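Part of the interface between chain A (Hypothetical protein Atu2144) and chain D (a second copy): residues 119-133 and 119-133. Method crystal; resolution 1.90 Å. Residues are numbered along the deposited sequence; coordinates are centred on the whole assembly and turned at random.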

# COMPACT_ATOMS: atom_id res chain seq x y z
N ARG A 119 6.34 7.31 1.53
CA ARG A 119 5.05 6.70 1.81
C ARG A 119 4.94 5.32 1.15
O ARG A 119 4.48 4.37 1.78
CB ARG A 119 3.91 7.57 1.33
CG ARG A 119 3.80 8.92 2.11
CD ARG A 119 2.50 9.66 1.79
NE ARG A 119 1.39 9.01 2.46
CZ ARG A 119 1.05 9.20 3.73
NH1 ARG A 119 1.72 10.04 4.51
NH2 ARG A 119 0.03 8.54 4.23
N PHE A 120 5.39 5.21 -0.08
CA PHE A 120 5.35 3.94 -0.75
C PHE A 120 6.29 2.95 -0.02
O PHE A 120 5.90 1.84 0.22
CB PHE A 120 5.70 4.01 -2.25
CG PHE A 120 5.68 2.69 -2.88
CD1 PHE A 120 4.48 2.09 -3.22
CD2 PHE A 120 6.83 1.94 -2.98
CE1 PHE A 120 4.46 0.83 -3.74
CE2 PHE A 120 6.80 0.68 -3.48
CZ PHE A 120 5.61 0.12 -3.85
N ALA A 121 7.50 3.38 0.30
CA ALA A 121 8.50 2.54 0.95
C ALA A 121 7.93 1.90 2.22
O ALA A 121 8.00 0.67 2.41
CB ALA A 121 9.78 3.36 1.27
N ARG A 122 7.32 2.73 3.08
CA ARG A 122 6.77 2.23 4.35
C ARG A 122 5.56 1.35 4.13
O ARG A 122 5.41 0.34 4.79
CB ARG A 122 6.38 3.41 5.22
CG ARG A 122 7.56 4.28 5.57
CD ARG A 122 7.13 5.34 6.50
NE ARG A 122 8.16 6.32 6.79
CZ ARG A 122 8.11 7.17 7.81
NH1 ARG A 122 7.10 7.13 8.68
NH2 ARG A 122 9.08 8.07 7.96
N THR A 123 4.69 1.74 3.22
CA THR A 123 3.51 0.96 2.90
C THR A 123 3.86 -0.44 2.39
O THR A 123 3.25 -1.45 2.78
CB THR A 123 2.62 1.70 1.86
OG1 THR A 123 2.23 3.00 2.36
CG2 THR A 123 1.40 0.91 1.55
N SER A 124 4.88 -0.51 1.55
CA SER A 124 5.32 -1.76 0.93
C SER A 124 6.04 -2.70 1.86
O SER A 124 5.94 -3.91 1.69
CB SER A 124 6.29 -1.46 -0.22
OG SER A 124 6.74 -2.68 -0.79
N ALA A 125 6.80 -2.14 2.78
CA ALA A 125 7.74 -2.88 3.63
C ALA A 125 7.10 -3.33 4.95
O ALA A 125 7.45 -4.40 5.45
CB ALA A 125 8.96 -2.05 3.92
N LEU A 126 6.20 -2.50 5.48
CA LEU A 126 5.59 -2.74 6.78
C LEU A 126 4.13 -3.12 6.72
O LEU A 126 3.77 -4.11 7.31
CB LEU A 126 5.75 -1.54 7.70
CG LEU A 126 7.20 -1.23 8.12
CD1 LEU A 126 7.21 0.10 8.86
CD2 LEU A 126 7.87 -2.38 8.95
N TYR A 127 3.31 -2.36 5.99
CA TYR A 127 1.86 -2.50 6.08
C TYR A 127 1.35 -3.67 5.25
O TYR A 127 0.61 -4.53 5.77
CB TYR A 127 1.20 -1.17 5.66
CG TYR A 127 -0.29 -1.17 5.50
CD1 TYR A 127 -1.15 -1.19 6.60
CD2 TYR A 127 -0.87 -1.09 4.23
CE1 TYR A 127 -2.55 -1.14 6.43
CE2 TYR A 127 -2.23 -1.03 4.07
CZ TYR A 127 -3.06 -1.07 5.14
OH TYR A 127 -4.42 -1.03 4.89
N VAL A 128 1.77 -3.74 3.99
CA VAL A 128 1.26 -4.78 3.11
C VAL A 128 1.74 -6.18 3.55
O VAL A 128 0.94 -7.10 3.59
CB VAL A 128 1.43 -4.44 1.58
CG1 VAL A 128 1.03 -5.65 0.70
CG2 VAL A 128 0.56 -3.20 1.19
N PRO A 129 3.04 -6.36 3.86
CA PRO A 129 3.48 -7.67 4.34
C PRO A 129 2.73 -8.15 5.59
O PRO A 129 2.32 -9.31 5.62
CB PRO A 129 5.00 -7.47 4.63
CG PRO A 129 5.38 -6.38 3.69
CD PRO A 129 4.19 -5.45 3.68
N PHE A 130 2.47 -7.26 6.53
CA PHE A 130 1.77 -7.59 7.75
C PHE A 130 0.36 -8.13 7.45
O PHE A 130 0.02 -9.25 7.84
CB PHE A 130 1.75 -6.39 8.71
CG PHE A 130 1.04 -6.68 10.00
CD1 PHE A 130 1.66 -7.43 11.00
CD2 PHE A 130 -0.25 -6.21 10.22
CE1 PHE A 130 0.98 -7.72 12.17
CE2 PHE A 130 -0.93 -6.51 11.38
CZ PHE A 130 -0.32 -7.26 12.35
N HIS A 131 -0.43 -7.36 6.74
CA HIS A 131 -1.75 -7.74 6.41
C HIS A 131 -1.83 -8.92 5.47
O HIS A 131 -2.71 -9.69 5.56
CB HIS A 131 -2.58 -6.55 6.02
CG HIS A 131 -2.82 -5.60 7.14
ND1 HIS A 131 -3.64 -5.90 8.19
CD2 HIS A 131 -2.28 -4.40 7.42
CE1 HIS A 131 -3.61 -4.91 9.06
NE2 HIS A 131 -2.80 -3.98 8.60
N ASP A 132 -0.88 -9.04 4.57
CA ASP A 132 -0.85 -10.14 3.65
C ASP A 132 -0.65 -11.47 4.42
O ASP A 132 -1.18 -12.45 4.08
CB ASP A 132 0.23 -9.96 2.59
CG ASP A 132 -0.20 -9.08 1.40
OD1 ASP A 132 -1.33 -8.63 1.33
OD2 ASP A 132 0.61 -8.88 0.55
N ARG A 133 0.16 -11.43 5.44
CA ARG A 133 0.46 -12.63 6.17
C ARG A 133 -0.76 -13.04 6.99
O ARG A 133 -1.07 -14.15 7.05
CB ARG A 133 1.63 -12.41 7.10
CG ARG A 133 2.07 -13.64 7.79
CD ARG A 133 2.65 -14.62 6.84
NE ARG A 133 3.37 -15.63 7.56
CZ ARG A 133 4.61 -15.49 7.98
NH1 ARG A 133 5.27 -14.39 7.74
NH2 ARG A 133 5.21 -16.46 8.63
N ARG D 119 -10.30 -1.82 -0.78
CA ARG D 119 -9.18 -0.92 -1.04
C ARG D 119 -7.83 -1.60 -0.81
O ARG D 119 -6.88 -1.40 -1.59
CB ARG D 119 -9.30 0.36 -0.18
CG ARG D 119 -10.52 1.23 -0.53
CD ARG D 119 -10.51 2.55 0.22
NE ARG D 119 -9.42 3.40 -0.26
CZ ARG D 119 -9.50 4.23 -1.30
NH1 ARG D 119 -10.63 4.38 -1.97
NH2 ARG D 119 -8.46 4.94 -1.63
N PHE D 120 -7.75 -2.43 0.21
CA PHE D 120 -6.50 -3.12 0.52
C PHE D 120 -6.24 -4.16 -0.56
O PHE D 120 -5.11 -4.31 -1.05
CB PHE D 120 -6.54 -3.81 1.87
CG PHE D 120 -5.27 -4.53 2.16
CD1 PHE D 120 -4.21 -3.85 2.70
CD2 PHE D 120 -5.11 -5.86 1.82
CE1 PHE D 120 -3.02 -4.48 2.98
CE2 PHE D 120 -3.89 -6.51 2.06
CZ PHE D 120 -2.85 -5.80 2.64
N ALA D 121 -7.31 -4.86 -0.93
CA ALA D 121 -7.21 -5.92 -1.93
C ALA D 121 -6.59 -5.38 -3.25
O ALA D 121 -5.65 -5.97 -3.79
CB ALA D 121 -8.59 -6.51 -2.19
N ARG D 122 -7.15 -4.29 -3.77
CA ARG D 122 -6.65 -3.65 -4.97
C ARG D 122 -5.25 -3.09 -4.78
O ARG D 122 -4.39 -3.22 -5.66
CB ARG D 122 -7.60 -2.55 -5.39
CG ARG D 122 -8.98 -3.06 -5.78
CD ARG D 122 -9.73 -1.95 -6.40
NE ARG D 122 -11.16 -2.22 -6.48
CZ ARG D 122 -12.01 -1.55 -7.27
NH1 ARG D 122 -11.59 -0.57 -8.06
NH2 ARG D 122 -13.30 -1.87 -7.23
N THR D 123 -4.97 -2.54 -3.61
CA THR D 123 -3.65 -1.97 -3.34
C THR D 123 -2.58 -3.07 -3.30
O THR D 123 -1.58 -2.97 -3.98
CB THR D 123 -3.69 -1.16 -2.03
OG1 THR D 123 -4.71 -0.17 -2.17
CG2 THR D 123 -2.39 -0.45 -1.75
N SER D 124 -2.86 -4.14 -2.57
CA SER D 124 -1.97 -5.29 -2.44
C SER D 124 -1.79 -6.11 -3.73
O SER D 124 -0.69 -6.61 -3.98
CB SER D 124 -2.49 -6.20 -1.32
OG SER D 124 -1.62 -7.29 -1.08
N ALA D 125 -2.85 -6.23 -4.55
CA ALA D 125 -2.80 -7.06 -5.79
C ALA D 125 -2.20 -6.38 -7.00
O ALA D 125 -1.48 -7.03 -7.83
CB ALA D 125 -4.20 -7.59 -6.14
N LEU D 126 -2.50 -5.09 -7.16
CA LEU D 126 -2.11 -4.36 -8.36
C LEU D 126 -0.99 -3.36 -8.17
O LEU D 126 0.03 -3.41 -8.85
CB LEU D 126 -3.32 -3.64 -8.95
CG LEU D 126 -4.42 -4.57 -9.48
CD1 LEU D 126 -5.61 -3.74 -9.91
CD2 LEU D 126 -3.89 -5.36 -10.65
N TYR D 127 -1.17 -2.46 -7.21
CA TYR D 127 -0.28 -1.33 -7.02
C TYR D 127 1.09 -1.69 -6.43
O TYR D 127 2.16 -1.39 -7.00
CB TYR D 127 -1.01 -0.34 -6.12
CG TYR D 127 -0.24 0.90 -5.73
CD1 TYR D 127 0.08 1.88 -6.67
CD2 TYR D 127 0.15 1.11 -4.39
CE1 TYR D 127 0.77 3.00 -6.30
CE2 TYR D 127 0.85 2.24 -4.03
CZ TYR D 127 1.14 3.19 -4.99
OH TYR D 127 1.82 4.34 -4.68
N VAL D 128 1.07 -2.33 -5.27
CA VAL D 128 2.32 -2.62 -4.60
C VAL D 128 3.21 -3.61 -5.41
O VAL D 128 4.39 -3.39 -5.51
CB VAL D 128 2.07 -3.03 -3.13
CG1 VAL D 128 3.37 -3.55 -2.48
CG2 VAL D 128 1.46 -1.86 -2.34
N PRO D 129 2.66 -4.70 -5.97
CA PRO D 129 3.53 -5.59 -6.79
C PRO D 129 4.19 -4.89 -7.99
O PRO D 129 5.35 -5.21 -8.35
CB PRO D 129 2.55 -6.67 -7.26
CG PRO D 129 1.53 -6.72 -6.16
CD PRO D 129 1.33 -5.28 -5.78
N PHE D 130 3.45 -3.99 -8.62
CA PHE D 130 3.93 -3.25 -9.78
C PHE D 130 5.16 -2.40 -9.46
O PHE D 130 6.21 -2.54 -10.09
CB PHE D 130 2.80 -2.42 -10.41
CG PHE D 130 3.25 -1.59 -11.61
CD1 PHE D 130 3.43 -2.18 -12.85
CD2 PHE D 130 3.49 -0.26 -11.48
CE1 PHE D 130 3.85 -1.45 -13.93
CE2 PHE D 130 3.89 0.50 -12.60
CZ PHE D 130 4.08 -0.12 -13.81
N HIS D 131 5.03 -1.55 -8.46
CA HIS D 131 6.11 -0.70 -8.05
C HIS D 131 7.23 -1.45 -7.34
O HIS D 131 8.40 -1.08 -7.48
CB HIS D 131 5.57 0.45 -7.20
CG HIS D 131 4.78 1.43 -8.00
ND1 HIS D 131 5.36 2.19 -9.00
CD2 HIS D 131 3.46 1.70 -8.04
CE1 HIS D 131 4.43 2.92 -9.59
NE2 HIS D 131 3.27 2.64 -9.03
N ASP D 132 6.90 -2.48 -6.55
CA ASP D 132 7.94 -3.34 -5.98
C ASP D 132 8.85 -3.93 -7.05
O ASP D 132 10.07 -4.01 -6.88
CB ASP D 132 7.34 -4.47 -5.16
CG ASP D 132 6.98 -4.06 -3.74
OD1 ASP D 132 7.22 -2.88 -3.36
OD2 ASP D 132 6.45 -4.94 -3.00
N ARG D 133 8.26 -4.36 -8.13
CA ARG D 133 9.03 -4.92 -9.22
C ARG D 133 9.97 -3.90 -9.88
O ARG D 133 11.11 -4.17 -10.06
CB ARG D 133 8.18 -5.60 -10.25
CG ARG D 133 8.96 -6.36 -11.24
CD ARG D 133 9.28 -7.78 -10.75
NE ARG D 133 10.28 -8.36 -11.59
CZ ARG D 133 10.04 -9.29 -12.48
NH1 ARG D 133 8.82 -9.78 -12.61
NH2 ARG D 133 11.03 -9.73 -13.22
O HOH W 1 5.54 -5.41 -0.31
O HOH W 2 1.06 -7.54 -2.10

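The two shortest contacts between these helices are a pair of hydrogen bonds repeated by the twofold-like arrangement of the copies. A:Ser124 OG donates to D:Asp132 OD1 at 2.6 Å, and D:Ser124 OG donates to A:Asp132 OD1 at 2.8 Å. The CA-to-CB bond of each serine points toward the partner helix, whereas that of each aspartate points sideways and its carboxylate then reaches across. The second carboxylate oxygen is used through water: water 1 donates to A:Ser124 O (2.5 Å) and to D:Asp132 OD2 (2.9 Å), and water 2 donates to D:Ser124 O (2.7 Å) and to A:Asp132 OD2 (3.0 Å). Each serine–aspartate pair is thus joined both directly and through a water.

Between these polar links the helices cross at -124°, and the valines meet, with A:Val128 CG2 3.9 Å from D:Val128 CG2. Farther out, A:Phe120 enters a hole formed by D:Tyr127, D:Val128, D:His131 and D:Asp132, and D:Phe120 one formed by the same four residues of chain A. The A:Phe120 ring turns its edge to the face of D:Tyr127, with A:Phe120 CD1 3.7 Å from D:Tyr127 CE2, while its own face receives the edge of D:His131. D:Phe120 packs equivalently against A:Tyr127 and A:His131. The CA-to-CB bonds of A:Ala121, A:Ala125 and A:Pro129 point away from the partner helix, as do those of their chain D counterparts, and none of these residues takes part.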